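Local coordinates for protein pyruvate kinase (Pyrobaculum aerophilum, PDB 3QTG) that catalyses the last step of glycolysis, transferring the phosphoryl group of phosphoenolpyruvate to ADP to give pyruvate and ATP, with the help of a divalent metal cation, at residues Pro350-Lys364 with Thr385-Gly397. Residues are numbered along the deposited sequence; the frame is centred on the assembly and turned at random.
Sequences PQSPLLQNSRDRFAK and TLARRIAKFRPRG. With SO4 (sulfate ion), chain C.
In the C-terminal alpha/beta domain of pyruvate kinase, the first turns of helix 358-373 pack across helix 385-391, and a salt-bridge network of Asp360, Arg389 and Lys392 ties them together. The two short helix axes pass 9.1 Å apart at -64°, with Ala363 where the backbones come near: its CB rests on Arg389 CG at 3.6 Å. Asp360 OD1 accepts from both basic side chains, Arg389 NH2 at 2.7 Å and Lys392 NZ at 2.9 Å, each from above the carboxylate plane and from opposite faces. The Arg389 chain leaves with CG opposite the backbone N (chi1 -173°) and then bends at chi3, which lays the guanidinium over Arg359 CB with Asp360 OD1 in its plane at the edge. Asp360 is held from its own side too: OD2 accepts Gln356 N through the anti lone pair, while OD1 of the N-cap residue Asn357 accepts from Asp360 N. An alanine in place of Arg389 would probably leave Asp360 OD1 with Lys392 NZ but without the guanidinium on its other face, and Arg359 CB would lose the flat group against it. Further along, the Phe393 ring is sandwiched: Lys364 CB makes a CH-pi contact over one face, 3.9 Å from the centroid, and Pro353 CG lies over the other, 3.5 Å from CE1. A water bridges Gln351 O and Lys392 O, joining the incoming loop to the type I turn Ala391-Arg394. Arg359 NH1 sits only 3.0 Å from Arg389 NH1, two donors of like charge, a proximity that the carboxylate of Asp360 probably makes more tolerable.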
ATOM      1  N   PRO A 350      13.504   8.052   5.444  1.00 56.76           N
ATOM      2  CA  PRO A 350      14.663   7.701   4.621  1.00 56.65           C
ATOM      3  C   PRO A 350      14.411   6.496   3.711  1.00 56.67           C
ATOM      4  O   PRO A 350      13.515   5.676   3.986  1.00 57.60           O
ATOM      5  CB  PRO A 350      15.747   7.379   5.655  1.00 55.25           C
ATOM      6  CG  PRO A 350      15.008   6.941   6.842  1.00 56.28           C
ATOM      7  CD  PRO A 350      13.665   7.630   6.844  1.00 56.42           C
ATOM      8  N   GLN A 351      15.168   6.434   2.618  1.00 56.12           N
ATOM      9  CA  GLN A 351      15.337   5.217   1.817  1.00 55.62           C
ATOM     10  C   GLN A 351      15.513   3.991   2.736  1.00 54.40           C
ATOM     11  O   GLN A 351      16.374   3.996   3.637  1.00 53.68           O
ATOM     12  CB  GLN A 351      16.563   5.400   0.897  1.00 55.77           C
ATOM     13  CG  GLN A 351      17.061   4.158   0.191  1.00 57.55           C
ATOM     14  CD  GLN A 351      16.224   3.806  -1.030  1.00 61.61           C
ATOM     15  OE1 GLN A 351      16.118   4.593  -1.983  1.00 63.71           O
ATOM     16  NE2 GLN A 351      15.632   2.616  -1.014  1.00 60.86           N
ATOM     17  N   SER A 352      14.690   2.959   2.522  1.00 53.27           N
ATOM     18  CA  SER A 352      14.805   1.704   3.278  1.00 52.13           C
ATOM     19  C   SER A 352      15.911   0.840   2.681  1.00 51.09           C
ATOM     20  O   SER A 352      16.059   0.784   1.463  1.00 51.23           O
ATOM     21  CB  SER A 352      13.482   0.921   3.251  1.00 53.06           C
ATOM     22  OG  SER A 352      13.520  -0.206   4.134  1.00 53.96           O
ATOM     23  N   PRO A 353      16.696   0.166   3.529  1.00 49.77           N
ATOM     24  CA  PRO A 353      17.650  -0.772   2.943  1.00 49.11           C
ATOM     25  C   PRO A 353      16.994  -2.033   2.365  1.00 49.17           C
ATOM     26  O   PRO A 353      15.916  -2.435   2.801  1.00 49.12           O
ATOM     27  CB  PRO A 353      18.571  -1.142   4.110  1.00 48.33           C
ATOM     28  CG  PRO A 353      17.887  -0.740   5.315  1.00 48.50           C
ATOM     29  CD  PRO A 353      16.790   0.233   4.996  1.00 49.37           C
ATOM     30  N   LEU A 354      17.656  -2.626   1.381  1.00 49.11           N
ATOM     31  CA  LEU A 354      17.314  -3.938   0.855  1.00 49.81           C
ATOM     32  C   LEU A 354      17.395  -5.004   1.946  1.00 49.78           C
ATOM     33  O   LEU A 354      18.279  -4.963   2.816  1.00 49.21           O
ATOM     34  CB  LEU A 354      18.262  -4.314  -0.294  1.00 50.03           C
ATOM     35  CG  LEU A 354      18.139  -3.440  -1.545  1.00 50.98           C
ATOM     36  CD1 LEU A 354      19.144  -3.850  -2.598  1.00 50.36           C
ATOM     37  CD2 LEU A 354      16.713  -3.525  -2.101  1.00 51.89           C
ATOM     38  N   LEU A 355      16.453  -5.946   1.896  1.00 50.02           N
ATOM     39  CA  LEU A 355      16.440  -7.086   2.808  1.00 49.92           C
ATOM     40  C   LEU A 355      17.153  -8.208   2.077  1.00 50.79           C
ATOM     41  O   LEU A 355      16.678  -8.686   1.043  1.00 51.64           O
ATOM     42  CB  LEU A 355      15.000  -7.494   3.160  1.00 49.55           C
ATOM     43  CG  LEU A 355      14.133  -6.458   3.879  1.00 48.12           C
ATOM     44  CD1 LEU A 355      12.662  -6.826   3.816  1.00 47.53           C
ATOM     45  CD2 LEU A 355      14.587  -6.288   5.325  1.00 47.85           C
ATOM     46  N   GLN A 356      18.293  -8.621   2.595  1.00 50.85           N
ATOM     47  CA  GLN A 356      19.080  -9.622   1.892  1.00 52.64           C
ATOM     48  C   GLN A 356      19.179 -10.951   2.643  1.00 51.56           C
ATOM     49  O   GLN A 356      19.623 -11.952   2.081  1.00 52.01           O
ATOM     50  CB  GLN A 356      20.444  -9.058   1.495  1.00 52.73           C
ATOM     51  CG  GLN A 356      20.322  -8.096   0.288  1.00 55.23           C
ATOM     52  CD  GLN A 356      21.594  -7.324  -0.016  1.00 55.69           C
ATOM     53  OE1 GLN A 356      22.137  -6.627   0.850  1.00 60.51           O
ATOM     54  NE2 GLN A 356      22.069  -7.427  -1.265  1.00 59.21           N
ATOM     55  N   ASN A 357      18.728 -10.963   3.899  1.00 49.24           N
ATOM     56  CA  ASN A 357      18.606 -12.215   4.640  1.00 47.62           C
ATOM     57  C   ASN A 357      17.563 -12.173   5.754  1.00 46.09           C
ATOM     58  O   ASN A 357      16.824 -11.188   5.906  1.00 44.85           O
ATOM     59  CB  ASN A 357      19.978 -12.696   5.160  1.00 47.34           C
ATOM     60  CG  ASN A 357      20.687 -11.650   6.002  1.00 48.23           C
ATOM     61  OD1 ASN A 357      20.093 -11.036   6.903  1.00 45.12           O
ATOM     62  ND2 ASN A 357      21.969 -11.437   5.712  1.00 46.17           N
ATOM     63  N   SER A 358      17.517 -13.259   6.515  1.00 44.79           N
ATOM     64  CA  SER A 358      16.602 -13.427   7.625  1.00 44.34           C
ATOM     65  C   SER A 358      16.910 -12.460   8.750  1.00 42.66           C
ATOM     66  O   SER A 358      16.011 -11.978   9.420  1.00 42.32           O
ATOM     67  CB  SER A 358      16.706 -14.854   8.166  1.00 44.36           C
ATOM     68  OG  SER A 358      15.616 -15.600   7.699  1.00 47.75           O
ATOM     69  N   ARG A 359      18.190 -12.217   8.975  1.00 41.68           N
ATOM     70  CA  ARG A 359      18.605 -11.308  10.030  1.00 41.07           C
ATOM     71  C   ARG A 359      18.136  -9.884   9.766  1.00 40.24           C
ATOM     72  O   ARG A 359      17.767  -9.173  10.704  1.00 39.21           O
ATOM     73  CB  ARG A 359      20.111 -11.386  10.252  1.00 40.52           C
ATOM     74  CG  ARG A 359      20.542 -12.675  10.938  1.00 42.62           C
ATOM     75  CD  ARG A 359      22.065 -12.796  11.007  1.00 44.34           C
ATOM     76  NE  ARG A 359      22.607 -13.096   9.684  1.00 47.84           N
ATOM     77  CZ  ARG A 359      23.804 -12.708   9.244  1.00 51.21           C
ATOM     78  NH1 ARG A 359      24.623 -12.014  10.025  1.00 51.72           N
ATOM     79  NH2 ARG A 359      24.193 -13.034   8.012  1.00 52.54           N
ATOM     80  N   ASP A 360      18.133  -9.493   8.490  1.00 40.02           N
ATOM     81  CA  ASP A 360      17.591  -8.205   8.052  1.00 40.12           C
ATOM     82  C   ASP A 360      16.107  -8.104   8.379  1.00 39.72           C
ATOM     83  O   ASP A 360      15.686  -7.100   8.932  1.00 39.35           O
ATOM     84  CB  ASP A 360      17.792  -7.987   6.544  1.00 40.16           C
ATOM     85  CG  ASP A 360      19.231  -7.560   6.172  1.00 43.08           C
ATOM     86  OD1 ASP A 360      20.058  -7.198   7.060  1.00 41.56           O
ATOM     87  OD2 ASP A 360      19.525  -7.598   4.953  1.00 45.55           O
ATOM     88  N   ARG A 361      15.327  -9.138   8.033  1.00 40.36           N
ATOM     89  CA  ARG A 361      13.886  -9.178   8.329  1.00 41.46           C
ATOM     90  C   ARG A 361      13.662  -9.090   9.835  1.00 39.96           C
ATOM     91  O   ARG A 361      12.820  -8.333  10.269  1.00 40.12           O
ATOM     92  CB  ARG A 361      13.205 -10.422   7.741  1.00 41.83           C
ATOM     93  CG  ARG A 361      13.532 -10.623   6.275  1.00 44.20           C
ATOM     94  CD  ARG A 361      12.694 -11.713   5.581  1.00 45.84           C
ATOM     95  NE  ARG A 361      12.985 -11.702   4.150  1.00 52.94           N
ATOM     96  CZ  ARG A 361      12.275 -11.023   3.249  1.00 55.70           C
ATOM     97  NH1 ARG A 361      11.205 -10.310   3.622  1.00 55.23           N
ATOM     98  NH2 ARG A 361      12.637 -11.061   1.966  1.00 57.09           N
ATOM     99  N   PHE A 362      14.453  -9.817  10.623  1.00 39.08           N
ATOM    100  CA  PHE A 362      14.380  -9.723  12.092  1.00 38.57           C
ATOM    101  C   PHE A 362      14.585  -8.282  12.579  1.00 37.92           C
ATOM    102  O   PHE A 362      13.763  -7.758  13.353  1.00 36.01           O
ATOM    103  CB  PHE A 362      15.409 -10.656  12.749  1.00 38.50           C
ATOM    104  CG  PHE A 362      15.490 -10.542  14.264  1.00 38.75           C
ATOM    105  CD1 PHE A 362      14.561 -11.177  15.073  1.00 38.88           C
ATOM    106  CD2 PHE A 362      16.516  -9.824  14.866  1.00 38.90           C
ATOM    107  CE1 PHE A 362      14.646 -11.103  16.457  1.00 40.64           C
ATOM    108  CE2 PHE A 362      16.621  -9.732  16.239  1.00 39.36           C
ATOM    109  CZ  PHE A 362      15.672 -10.377  17.050  1.00 41.04           C
ATOM    110  N   ALA A 363      15.668  -7.642  12.122  1.00 37.67           N
ATOM    111  CA  ALA A 363      16.026  -6.283  12.592  1.00 37.65           C
ATOM    112  C   ALA A 363      14.988  -5.221  12.185  1.00 37.61           C
ATOM    113  O   ALA A 363      14.571  -4.406  13.003  1.00 37.53           O
ATOM    114  CB  ALA A 363      17.431  -5.894  12.142  1.00 37.09           C
ATOM    115  N   LYS A 364      14.551  -5.269  10.934  1.00 38.05           N
ATOM    116  CA  LYS A 364      13.455  -4.429  10.445  1.00 38.98           C
ATOM    117  C   LYS A 364      12.185  -4.586  11.299  1.00 39.27           C
ATOM    118  O   LYS A 364      11.576  -3.590  11.690  1.00 39.42           O
ATOM    119  CB  LYS A 364      13.134  -4.778   8.987  1.00 38.87           C
ATOM    120  CG  LYS A 364      12.087  -3.896   8.364  1.00 39.73           C
ATOM    121  CD  LYS A 364      12.031  -4.116   6.876  1.00 44.17           C
ATOM    122  CE  LYS A 364      10.936  -3.282   6.212  1.00 47.30           C
ATOM    123  NZ  LYS A 364       9.583  -3.936   6.424  1.00 49.67           N
ATOM    124  N   THR A 385      27.736  -6.027  15.154  1.00 38.48           N
ATOM    125  CA  THR A 385      26.973  -6.500  13.976  1.00 37.86           C
ATOM    126  C   THR A 385      25.437  -6.238  14.033  1.00 37.39           C
ATOM    127  O   THR A 385      24.858  -5.670  13.108  1.00 36.77           O
ATOM    128  CB  THR A 385      27.249  -7.989  13.714  1.00 38.54           C
ATOM    129  OG1 THR A 385      28.672  -8.225  13.735  1.00 39.73           O
ATOM    130  CG2 THR A 385      26.672  -8.439  12.354  1.00 38.65           C
ATOM    131  N   LEU A 386      24.781  -6.635  15.118  1.00 36.88           N
ATOM    132  CA  LEU A 386      23.345  -6.441  15.208  1.00 35.95           C
ATOM    133  C   LEU A 386      23.036  -4.961  15.385  1.00 35.14           C
ATOM    134  O   LEU A 386      22.034  -4.464  14.838  1.00 33.88           O
ATOM    135  CB  LEU A 386      22.720  -7.276  16.333  1.00 36.33           C
ATOM    136  CG  LEU A 386      21.183  -7.225  16.463  1.00 37.15           C
ATOM    137  CD1 LEU A 386      20.442  -7.650  15.173  1.00 34.22           C
ATOM    138  CD2 LEU A 386      20.716  -8.054  17.669  1.00 36.23           C
ATOM    139  N   ALA A 387      23.894  -4.257  16.131  1.00 33.83           N
ATOM    140  CA  ALA A 387      23.676  -2.829  16.398  1.00 33.93           C
ATOM    141  C   ALA A 387      23.626  -2.052  15.096  1.00 33.77           C
ATOM    142  O   ALA A 387      22.704  -1.270  14.867  1.00 33.58           O
ATOM    143  CB  ALA A 387      24.767  -2.275  17.309  1.00 34.00           C
ATOM    144  N   ARG A 388      24.623  -2.280  14.240  1.00 34.16           N
ATOM    145  CA  ARG A 388      24.623  -1.754  12.867  1.00 34.85           C
ATOM    146  C   ARG A 388      23.427  -2.193  12.007  1.00 34.52           C
ATOM    147  O   ARG A 388      22.887  -1.392  11.239  1.00 34.42           O
ATOM    148  CB  ARG A 388      25.927  -2.118  12.155  1.00 35.05           C
ATOM    149  CG  ARG A 388      27.127  -1.273  12.614  1.00 36.14           C
ATOM    150  CD  ARG A 388      28.423  -1.780  11.955  1.00 38.37           C
ATOM    151  NE  ARG A 388      29.612  -1.318  12.676  1.00 43.00           N
ATOM    152  CZ  ARG A 388      30.313  -0.247  12.315  1.00 45.91           C
ATOM    153  NH1 ARG A 388      29.949   0.458  11.240  1.00 46.29           N
ATOM    154  NH2 ARG A 388      31.383   0.119  13.014  1.00 45.86           N
ATOM    155  N   ARG A 389      23.026  -3.456  12.104  1.00 33.91           N
ATOM    156  CA  ARG A 389      21.886  -3.900  11.320  1.00 35.04           C
ATOM    157  C   ARG A 389      20.594  -3.174  11.759  1.00 34.07           C
ATOM    158  O   ARG A 389      19.751  -2.863  10.941  1.00 34.13           O
ATOM    159  CB  ARG A 389      21.729  -5.416  11.373  1.00 35.06           C
ATOM    160  CG  ARG A 389      20.639  -5.948  10.437  1.00 37.32           C
ATOM    161  CD  ARG A 389      20.428  -7.454  10.572  1.00 37.13           C
ATOM    162  NE  ARG A 389      21.689  -8.177  10.686  1.00 42.23           N
ATOM    163  CZ  ARG A 389      22.464  -8.524   9.667  1.00 46.27           C
ATOM    164  NH1 ARG A 389      23.611  -9.164   9.906  1.00 46.19           N
ATOM    165  NH2 ARG A 389      22.110  -8.233   8.415  1.00 47.77           N
ATOM    166  N   ILE A 390      20.461  -2.894  13.045  1.00 33.88           N
ATOM    167  CA  ILE A 390      19.317  -2.135  13.543  1.00 33.81           C
ATOM    168  C   ILE A 390      19.368  -0.703  13.032  1.00 33.43           C
ATOM    169  O   ILE A 390      18.360  -0.195  12.529  1.00 32.82           O
ATOM    170  CB  ILE A 390      19.199  -2.174  15.102  1.00 34.13           C
ATOM    171  CG1 ILE A 390      18.568  -3.506  15.545  1.00 36.12           C
ATOM    172  CG2 ILE A 390      18.350  -0.998  15.620  1.00 32.71           C
ATOM    173  CD1 ILE A 390      18.967  -3.933  16.924  1.00 37.85           C
ATOM    174  N   ALA A 391      20.539  -0.072  13.163  1.00 32.38           N
ATOM    175  CA  ALA A 391      20.726   1.327  12.758  1.00 32.19           C
ATOM    176  C   ALA A 391      20.365   1.608  11.315  1.00 32.08           C
ATOM    177  O   ALA A 391      19.840   2.683  11.000  1.00 32.00           O
ATOM    178  CB  ALA A 391      22.156   1.807  13.050  1.00 30.53           C
ATOM    179  N   LYS A 392      20.645   0.659  10.427  1.00 32.28           N
ATOM    180  CA  LYS A 392      20.444   0.929   8.994  1.00 32.81           C
ATOM    181  C   LYS A 392      18.979   1.067   8.647  1.00 32.86           C
ATOM    182  O   LYS A 392      18.653   1.607   7.596  1.00 32.07           O
ATOM    183  CB  LYS A 392      21.111  -0.118   8.103  1.00 32.55           C
ATOM    184  CG  LYS A 392      20.429  -1.458   8.070  1.00 34.24           C
ATOM    185  CD  LYS A 392      21.291  -2.473   7.348  1.00 34.93           C
ATOM    186  CE  LYS A 392      20.441  -3.665   6.967  1.00 37.49           C
ATOM    187  NZ  LYS A 392      21.271  -4.712   6.359  1.00 38.89           N
ATOM    188  N   PHE A 393      18.098   0.572   9.528  1.00 33.37           N
ATOM    189  CA  PHE A 393      16.662   0.732   9.311  1.00 34.13           C
ATOM    190  C   PHE A 393      16.166   2.007   9.933  1.00 34.46           C
ATOM    191  O   PHE A 393      14.971   2.239   9.947  1.00 35.50           O
ATOM    192  CB  PHE A 393      15.857  -0.488   9.806  1.00 34.54           C
ATOM    193  CG  PHE A 393      16.127  -1.734   9.006  1.00 34.91           C
ATOM    194  CD1 PHE A 393      15.551  -1.909   7.750  1.00 34.98           C
ATOM    195  CD2 PHE A 393      16.992  -2.708   9.492  1.00 33.43           C
ATOM    196  CE1 PHE A 393      15.822  -3.061   7.005  1.00 35.05           C
ATOM    197  CE2 PHE A 393      17.253  -3.845   8.770  1.00 32.51           C
ATOM    198  CZ  PHE A 393      16.656  -4.022   7.522  1.00 34.54           C
ATOM    199  N   ARG A 394      17.082   2.828  10.456  1.00 34.38           N
ATOM    200  CA  ARG A 394      16.758   4.200  10.864  1.00 34.48           C
ATOM    201  C   ARG A 394      15.694   4.292  11.976  1.00 35.23           C
ATOM    202  O   ARG A 394      14.660   4.963  11.822  1.00 35.73           O
ATOM    203  CB  ARG A 394      16.402   5.072   9.642  1.00 34.18           C
ATOM    204  CG  ARG A 394      17.603   5.332   8.680  1.00 32.86           C
ATOM    205  CD  ARG A 394      18.732   6.033   9.419  1.00 33.39           C
ATOM    206  NE  ARG A 394      19.875   6.478   8.600  1.00 32.81           N
ATOM    207  CZ  ARG A 394      21.011   5.809   8.487  1.00 34.53           C
ATOM    208  NH1 ARG A 394      21.115   4.647   9.101  1.00 33.17           N
ATOM    209  NH2 ARG A 394      22.039   6.290   7.755  1.00 34.11           N
ATOM    210  N   PRO A 395      15.965   3.641  13.126  1.00 35.41           N
ATOM    211  CA  PRO A 395      15.063   3.842  14.287  1.00 35.99           C
ATOM    212  C   PRO A 395      15.060   5.320  14.669  1.00 37.14           C
ATOM    213  O   PRO A 395      16.080   6.003  14.485  1.00 37.03           O
ATOM    214  CB  PRO A 395      15.718   3.012  15.387  1.00 35.29           C
ATOM    215  CG  PRO A 395      17.224   2.891  14.906  1.00 35.49           C
ATOM    216  CD  PRO A 395      17.109   2.766  13.441  1.00 33.55           C
ATOM    217  N   ARG A 396      13.943   5.813  15.199  1.00 38.28           N
ATOM    218  CA  ARG A 396      13.725   7.244  15.318  1.00 40.04           C
ATOM    219  C   ARG A 396      14.086   7.765  16.695  1.00 40.26           C
ATOM    220  O   ARG A 396      13.845   8.935  17.011  1.00 41.08           O
ATOM    221  CB  ARG A 396      12.260   7.597  15.001  1.00 41.29           C
ATOM    222  CG  ARG A 396      11.895   7.604  13.535  1.00 44.20           C
ATOM    223  CD  ARG A 396      12.629   8.714  12.838  1.00 52.42           C
ATOM    224  NE  ARG A 396      11.874   9.256  11.705  1.00 57.02           N
ATOM    225  CZ  ARG A 396      12.122   8.957  10.432  1.00 57.03           C
ATOM    226  NH1 ARG A 396      13.106   8.111  10.124  1.00 57.35           N
ATOM    227  NH2 ARG A 396      11.384   9.507   9.478  1.00 57.97           N
ATOM    228  N   GLY A 397      14.637   6.896  17.525  1.00 39.73           N
ATOM    229  CA  GLY A 397      15.084   7.284  18.860  1.00 39.37           C
ATOM    230  C   GLY A 397      16.437   6.663  19.086  1.00 39.13           C
ATOM    231  O   GLY A 397      16.885   5.819  18.288  1.00 39.39           O
TER
HETATM  232  S   SO4 C 500      26.988  -9.140  17.465  1.00 42.68           S
HETATM  233  O1  SO4 C 500      27.098  -9.526  18.854  1.00 39.99           O
HETATM  234  O2  SO4 C 500      28.288  -8.612  17.029  1.00 45.44           O
HETATM  235  O3  SO4 C 500      25.972  -8.102  17.297  1.00 42.37           O
HETATM  236  O4  SO4 C 500      26.623 -10.261  16.599  1.00 41.57           O
HETATM  237  O   HOH W   1      16.601   3.251   6.276  1.00 45.87           O
HETATM  238  O   HOH W   2      20.780  -3.754   3.221  1.00 48.51           O